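Local coordinates for T9SS C-terminal target domain-containing protein (Bacteroides cellulosilyticus, PDB 5JVK) that probably hydrolyses O-glycosidic bonds as a family 39 glycoside hydrolase from a gut symbiont, at residues 285-290 / 336-341. Numbering follows the deposited sequence.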
ATOM      1  N   TYR A 285      -8.823   6.247 -14.959  1.00 27.20           N
ATOM      2  CA  TYR A 285      -7.623   5.550 -15.429  1.00 26.31           C
ATOM      3  C   TYR A 285      -6.636   5.363 -14.291  1.00 25.31           C
ATOM      4  O   TYR A 285      -6.773   5.984 -13.238  1.00 24.94           O
ATOM      5  CB  TYR A 285      -6.966   6.289 -16.608  1.00 26.61           C
ATOM      6  CG  TYR A 285      -6.315   7.620 -16.269  1.00 26.53           C
ATOM      7  CD1 TYR A 285      -4.941   7.712 -16.020  1.00 26.28           C
ATOM      8  CD2 TYR A 285      -7.069   8.791 -16.220  1.00 26.49           C
ATOM      9  CE1 TYR A 285      -4.344   8.931 -15.718  1.00 26.28           C
ATOM     10  CE2 TYR A 285      -6.480  10.010 -15.921  1.00 26.76           C
ATOM     11  CZ  TYR A 285      -5.121  10.077 -15.668  1.00 26.55           C
ATOM     12  OH  TYR A 285      -4.553  11.294 -15.373  1.00 27.15           O
ATOM     13  N   SER A 286      -5.648   4.500 -14.510  1.00 24.45           N
ATOM     14  CA  SER A 286      -4.645   4.193 -13.496  1.00 23.87           C
ATOM     15  C   SER A 286      -3.219   4.478 -13.961  1.00 23.42           C
ATOM     16  O   SER A 286      -2.917   4.402 -15.156  1.00 23.39           O
ATOM     17  CB  SER A 286      -4.761   2.735 -13.050  1.00 23.88           C
ATOM     18  OG  SER A 286      -4.536   1.847 -14.129  1.00 24.03           O
ATOM     19  N   ILE A 287      -2.358   4.795 -12.992  1.00 22.58           N
ATOM     20  CA  ILE A 287      -0.924   5.001 -13.218  1.00 21.94           C
ATOM     21  C   ILE A 287      -0.096   4.160 -12.243  1.00 21.72           C
ATOM     22  O   ILE A 287      -0.551   3.847 -11.141  1.00 21.71           O
ATOM     23  CB  ILE A 287      -0.519   6.487 -13.090  1.00 21.74           C
ATOM     24  CG1 ILE A 287      -0.956   7.081 -11.744  1.00 21.57           C
ATOM     25  CG2 ILE A 287      -1.114   7.292 -14.237  1.00 21.77           C
ATOM     26  CD1 ILE A 287      -0.158   8.299 -11.345  1.00 21.57           C
ATOM     27  N   HIS A 288       1.119   3.809 -12.660  1.00 21.43           N
ATOM     28  CA  HIS A 288       2.086   3.090 -11.831  1.00 21.22           C
ATOM     29  C   HIS A 288       3.345   3.957 -11.681  1.00 21.03           C
ATOM     30  O   HIS A 288       4.401   3.611 -12.217  1.00 21.29           O
ATOM     31  CB  HIS A 288       2.447   1.744 -12.482  1.00 21.04           C
ATOM     32  CG  HIS A 288       1.372   0.704 -12.393  1.00 21.03           C
ATOM     33  ND1 HIS A 288       1.591  -0.608 -12.749  1.00 21.04           N
ATOM     34  CD2 HIS A 288       0.084   0.767 -11.975  1.00 21.04           C
ATOM     35  CE1 HIS A 288       0.482  -1.303 -12.574  1.00 20.99           C
ATOM     36  NE2 HIS A 288      -0.446  -0.493 -12.101  1.00 21.06           N
ATOM     37  N   PRO A 289       3.246   5.090 -10.959  1.00 20.90           N
ATOM     38  CA  PRO A 289       4.335   6.070 -10.960  1.00 20.77           C
ATOM     39  C   PRO A 289       5.495   5.687 -10.031  1.00 20.50           C
ATOM     40  O   PRO A 289       5.704   6.320  -8.995  1.00 20.76           O
ATOM     41  CB  PRO A 289       3.628   7.342 -10.483  1.00 20.86           C
ATOM     42  CG  PRO A 289       2.648   6.824  -9.486  1.00 20.88           C
ATOM     43  CD  PRO A 289       2.152   5.521 -10.067  1.00 20.94           C
ATOM     44  N   TYR A 290       6.245   4.657 -10.410  1.00 20.27           N
ATOM     45  CA  TYR A 290       7.385   4.201  -9.618  1.00 20.18           C
ATOM     46  C   TYR A 290       8.510   5.234  -9.673  1.00 20.12           C
ATOM     47  O   TYR A 290       8.938   5.629 -10.756  1.00 20.02           O
ATOM     48  CB  TYR A 290       7.905   2.846 -10.118  1.00 20.20           C
ATOM     49  CG  TYR A 290       7.072   1.657  -9.687  1.00 20.27           C
ATOM     50  CD1 TYR A 290       7.309   1.031  -8.467  1.00 20.17           C
ATOM     51  CD2 TYR A 290       6.062   1.140 -10.505  1.00 20.07           C
ATOM     52  CE1 TYR A 290       6.563  -0.067  -8.064  1.00 20.10           C
ATOM     53  CE2 TYR A 290       5.311   0.040 -10.109  1.00 19.95           C
ATOM     54  CZ  TYR A 290       5.568  -0.559  -8.885  1.00 20.02           C
ATOM     55  OH  TYR A 290       4.837  -1.647  -8.465  1.00 19.98           O
ATOM     56  N   VAL A 336      -8.461   9.225 -11.008  1.00 26.84           N
ATOM     57  CA  VAL A 336      -7.089   8.759 -11.215  1.00 26.35           C
ATOM     58  C   VAL A 336      -6.727   7.817 -10.075  1.00 25.96           C
ATOM     59  O   VAL A 336      -6.702   8.230  -8.921  1.00 26.18           O
ATOM     60  CB  VAL A 336      -6.090   9.936 -11.269  1.00 26.02           C
ATOM     61  CG1 VAL A 336      -4.669   9.437 -11.515  1.00 25.86           C
ATOM     62  CG2 VAL A 336      -6.505  10.927 -12.346  1.00 26.13           C
ATOM     63  N   TRP A 337      -6.440   6.561 -10.407  1.00 25.63           N
ATOM     64  CA  TRP A 337      -6.144   5.527  -9.417  1.00 25.31           C
ATOM     65  C   TRP A 337      -4.668   5.147  -9.464  1.00 24.62           C
ATOM     66  O   TRP A 337      -4.176   4.718 -10.502  1.00 24.95           O
ATOM     67  CB  TRP A 337      -7.015   4.303  -9.688  1.00 25.47           C
ATOM     68  CG  TRP A 337      -8.471   4.584  -9.504  1.00 25.95           C
ATOM     69  CD1 TRP A 337      -9.300   5.227 -10.379  1.00 26.23           C
ATOM     70  CD2 TRP A 337      -9.272   4.247  -8.366  1.00 26.20           C
ATOM     71  NE1 TRP A 337     -10.570   5.308  -9.857  1.00 26.27           N
ATOM     72  CE2 TRP A 337     -10.581   4.712  -8.624  1.00 26.26           C
ATOM     73  CE3 TRP A 337      -9.012   3.592  -7.155  1.00 26.21           C
ATOM     74  CZ2 TRP A 337     -11.630   4.543  -7.715  1.00 26.36           C
ATOM     75  CZ3 TRP A 337     -10.057   3.425  -6.249  1.00 26.35           C
ATOM     76  CH2 TRP A 337     -11.349   3.901  -6.535  1.00 26.22           C
ATOM     77  N   VAL A 338      -3.961   5.301  -8.347  1.00 23.60           N
ATOM     78  CA  VAL A 338      -2.544   4.931  -8.277  1.00 22.96           C
ATOM     79  C   VAL A 338      -2.472   3.453  -7.888  1.00 22.53           C
ATOM     80  O   VAL A 338      -2.244   3.104  -6.729  1.00 22.32           O
ATOM     81  CB  VAL A 338      -1.766   5.845  -7.304  1.00 22.81           C
ATOM     82  CG1 VAL A 338      -0.274   5.528  -7.333  1.00 22.69           C
ATOM     83  CG2 VAL A 338      -2.019   7.310  -7.650  1.00 22.87           C
ATOM     84  N   THR A 339      -2.684   2.590  -8.878  1.00 22.25           N
ATOM     85  CA  THR A 339      -2.881   1.156  -8.636  1.00 22.26           C
ATOM     86  C   THR A 339      -1.600   0.380  -8.312  1.00 22.25           C
ATOM     87  O   THR A 339      -1.678  -0.746  -7.828  1.00 22.29           O
ATOM     88  CB  THR A 339      -3.627   0.478  -9.805  1.00 22.18           C
ATOM     89  OG1 THR A 339      -2.887   0.632 -11.022  1.00 22.15           O
ATOM     90  CG2 THR A 339      -5.019   1.084  -9.964  1.00 22.14           C
ATOM     91  N   GLU A 340      -0.435   0.969  -8.580  1.00 22.36           N
ATOM     92  CA  GLU A 340       0.826   0.493  -8.001  1.00 22.35           C
ATOM     93  C   GLU A 340       1.764   1.660  -7.709  1.00 21.96           C
ATOM     94  O   GLU A 340       1.974   2.525  -8.558  1.00 21.53           O
ATOM     95  CB  GLU A 340       1.559  -0.486  -8.924  1.00 22.56           C
ATOM     96  CG  GLU A 340       0.866  -1.818  -9.172  1.00 22.78           C
ATOM     97  CD  GLU A 340       1.706  -2.784  -9.995  1.00 23.16           C
ATOM     98  OE1 GLU A 340       2.932  -2.572 -10.149  1.00 23.16           O
ATOM     99  OE2 GLU A 340       1.130  -3.764 -10.507  1.00 23.93           O
ATOM    100  N   ILE A 341       2.316   1.676  -6.502  1.00 21.40           N
ATOM    101  CA  ILE A 341       3.487   2.490  -6.194  1.00 21.15           C
ATOM    102  C   ILE A 341       4.236   1.787  -5.068  1.00 20.99           C
ATOM    103  O   ILE A 341       3.613   1.210  -4.180  1.00 21.06           O
ATOM    104  CB  ILE A 341       3.113   3.948  -5.835  1.00 21.16           C
ATOM    105  CG1 ILE A 341       4.375   4.803  -5.668  1.00 21.32           C
ATOM    106  CG2 ILE A 341       2.247   4.018  -4.580  1.00 21.19           C
ATOM    107  CD1 ILE A 341       4.100   6.289  -5.580  1.00 21.33           C
TER
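Glu340 lies over one face of the His288 imidazole: its CB sits 3.6 Å from the ring centroid, almost on the normal, a CH-pi contact. With CG anti to the carbonyl carbon (chi1 -66°) and the chain extended beyond, CB, CG and CD cross the ring, leaving the carboxylate nearly parallel to it (21°) but shifted past the CE1/ND1 side, CD 3.2 Å from His288 CE1. At the imidazole edge, NE2 donates to Thr339 OG1 (2.9 Å), which lies in the ring plane; the other nitrogen, ND1, is hydrogen-bonded to Glu223 OE2. The Tyr290 ring stands 85° to the carboxylate, with Glu340 OE1 in plane at its edge and Ile341 CA over one face. Its OH donates to OE1 (2.7 Å) on the anti side, somewhat out of the carboxylate plane, while OE2 forms a salt bridge with Arg134.

Toward the start of both segments, strands 284-287 and 335-341 run parallel as barrel neighbours. Trp337 N bonds Tyr285 O (2.9 Å) and Ile287 N bonds Trp337 O (3.1 Å). On the helix 312-325 side, Val338 CG1 packs against Pro289 CD (3.7 Å).

Glu219 OE2 is hydrogen-bonded to both Thr339 OG1 and Ser286 OG, so Thr339 joins His288 to Glu219. Glu340, ending its barrel strand beside bound glycerol, fits the clan GH-A nucleophile, and Glu223 the acid/base; His288 would then touch both, with Tyr290 and Arg134 orienting Glu340.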